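Local coordinates for protein putative sporulation-specific glycosylase YdhD (Bacillus subtilis subsp. subtilis str. 168, PDB 3CZ8) that probably hydrolyses glycosidic bonds through its family 18 glycosyl hydrolase domain, in a protein linked to sporulation, at residues A151-T156 with R164-G169. The protein carries 1 engineered substitution. Numbering follows the deposited sequence.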
loop_
_atom_site.group_PDB
_atom_site.type_symbol
_atom_site.label_atom_id
_atom_site.label_comp_id
_atom_site.label_asym_id
_atom_site.label_seq_id
_atom_site.Cartn_x
_atom_site.Cartn_y
_atom_site.Cartn_z
ATOM N N ALA A 151 13.779 -0.323 14.972
ATOM C CA ALA A 151 12.513 0.393 15.007
ATOM C C ALA A 151 12.034 0.403 16.456
ATOM O O ALA A 151 11.864 -0.656 17.061
ATOM C CB ALA A 151 11.491 -0.276 14.090
ATOM N N VAL A 152 11.863 1.602 17.015
ATOM C CA VAL A 152 11.357 1.778 18.384
ATOM C C VAL A 152 10.084 2.633 18.381
ATOM O O VAL A 152 9.895 3.460 17.482
ATOM C CB VAL A 152 12.422 2.412 19.362
ATOM C CG1 VAL A 152 13.632 1.503 19.541
ATOM C CG2 VAL A 152 12.846 3.802 18.913
ATOM N N PRO A 153 9.192 2.430 19.375
ATOM C CA PRO A 153 8.057 3.349 19.486
ATOM C C PRO A 153 8.504 4.702 20.035
ATOM O O PRO A 153 9.506 4.780 20.749
ATOM C CB PRO A 153 7.123 2.652 20.488
ATOM C CG PRO A 153 7.687 1.282 20.699
ATOM C CD PRO A 153 9.141 1.377 20.403
ATOM N N ALA A 154 7.772 5.754 19.686
ATOM C CA ALA A 154 8.073 7.101 20.158
ATOM C C ALA A 154 7.899 7.209 21.669
ATOM O O ALA A 154 6.896 6.746 22.220
ATOM C CB ALA A 154 7.194 8.111 19.458
ATOM N N LYS A 155 8.894 7.805 22.322
ATOM C CA LYS A 155 8.895 7.988 23.773
ATOM C C LYS A 155 9.086 9.454 24.098
ATOM O O LYS A 155 9.875 10.143 23.440
ATOM C CB LYS A 155 10.012 7.168 24.438
ATOM C CG LYS A 155 9.712 5.685 24.563
ATOM C CD LYS A 155 10.822 4.917 25.282
ATOM C CE LYS A 155 10.885 5.240 26.765
ATOM N NZ LYS A 155 11.569 4.169 27.540
ATOM N N THR A 156 8.356 9.913 25.116
ATOM C CA THR A 156 8.452 11.292 25.597
ATOM C C THR A 156 9.002 11.341 27.023
ATOM O O THR A 156 9.501 12.377 27.474
ATOM C CB THR A 156 7.098 12.044 25.509
ATOM O OG1 THR A 156 7.302 13.427 25.819
ATOM C CG2 THR A 156 6.061 11.457 26.470
ATOM N N ARG A 164 8.712 1.022 28.484
ATOM C CA ARG A 164 9.834 1.007 29.417
ATOM C C ARG A 164 10.926 0.023 28.985
ATOM O O ARG A 164 12.081 0.192 29.343
ATOM C CB ARG A 164 9.339 0.719 30.843
ATOM C CG ARG A 164 9.873 1.678 31.901
ATOM C CD ARG A 164 11.179 1.191 32.494
ATOM N NE ARG A 164 12.047 2.292 32.908
ATOM C CZ ARG A 164 13.162 2.152 33.622
ATOM N NH1 ARG A 164 13.557 0.948 34.036
ATOM N NH2 ARG A 164 13.879 3.223 33.935
ATOM N N GLY A 165 10.550 -0.973 28.180
ATOM C CA GLY A 165 11.493 -1.923 27.582
ATOM C C GLY A 165 12.487 -1.334 26.582
ATOM O O GLY A 165 13.436 -2.009 26.171
ATOM N N TYR A 166 12.276 -0.072 26.203
ATOM C CA TYR A 166 13.104 0.609 25.214
ATOM C C TYR A 166 13.922 1.722 25.842
ATOM O O TYR A 166 13.472 2.860 25.965
ATOM C CB TYR A 166 12.241 1.130 24.058
ATOM C CG TYR A 166 11.423 0.035 23.421
ATOM C CD1 TYR A 166 12.012 -0.863 22.532
ATOM C CD2 TYR A 166 10.069 -0.124 23.726
ATOM C CE1 TYR A 166 11.278 -1.882 21.948
ATOM C CE2 TYR A 166 9.320 -1.149 23.148
ATOM C CZ TYR A 166 9.940 -2.020 22.260
ATOM O OH TYR A 166 9.235 -3.031 21.676
ATOM N N ASP A 167 15.134 1.368 26.251
ATOM C CA ASP A 167 16.079 2.320 26.805
ATOM C C ASP A 167 16.732 3.080 25.656
ATOM O O ASP A 167 17.612 2.546 25.001
ATOM C CB ASP A 167 17.129 1.559 27.623
ATOM C CG ASP A 167 18.114 2.474 28.328
ATOM O OD1 ASP A 167 19.021 1.940 29.000
ATOM O OD2 ASP A 167 17.996 3.715 28.222
ATOM N N TYR A 168 16.317 4.329 25.435
ATOM C CA TYR A 168 16.833 5.147 24.322
ATOM C C TYR A 168 18.339 5.398 24.384
ATOM O O TYR A 168 19.017 5.349 23.358
ATOM C CB TYR A 168 16.101 6.494 24.239
ATOM C CG TYR A 168 14.852 6.511 23.363
ATOM C CD1 TYR A 168 14.066 5.372 23.188
ATOM C CD2 TYR A 168 14.450 7.684 22.732
ATOM C CE1 TYR A 168 12.918 5.400 22.390
ATOM C CE2 TYR A 168 13.307 7.724 21.942
ATOM C CZ TYR A 168 12.546 6.584 21.778
ATOM O OH TYR A 168 11.418 6.636 20.998
ATOM N N GLY A 169 18.850 5.667 25.584
ATOM C CA GLY A 169 20.267 5.972 25.782
ATOM C C GLY A 169 21.137 4.747 25.608
ATOM O O GLY A 169 22.222 4.826 25.031
#
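P153 lays its CD over the centre of the Y166 ring, 3.7 Å from the ring centroid and 12° off the normal, a CH-pi contact in which the two side chains cross at about a right angle. V152 splits its branches between two tyrosines: CG1 reaches Y166 CD1, while CG2 comes within 3.8 Å of Y168 CE1. The Y168 hydroxyl then ties ring to backbone, donating to P153 O at 2.7 Å from O to O and accepting a weak bond from K155 N. K155 runs past Y168 in the opposite direction, its CD 3.6 Å from Y168 CE1. The chain bends at chi3 (71°), setting CE off the line of the preceding carbons; NZ beyond it donates to Y166 O at 2.8 Å, from above the carbonyl plane, with L163 O as a second acceptor. Away from this close packing the contact thins: R164, partly exposed, points its CB away, and its NE forms a salt bridge with D158; D167, whose CB also points away, is the N-cap of the following helix, its OD2 accepting a weak bond from G169 N. The Y166 hydroxyl is hydrogen-bonded to F119 O, and the Y166 side chain lies about 4 Å from that of E120, the predicted proton donor, consistent with a place beside the active site. Within a beta-alpha-beta crossover of the TIM barrel, the contact joins the end of strand 147-153 to the start of helix 168-174; V152 and Y168 touch I180 of strand 177-181, and K155 meets F207 of helix 198-208.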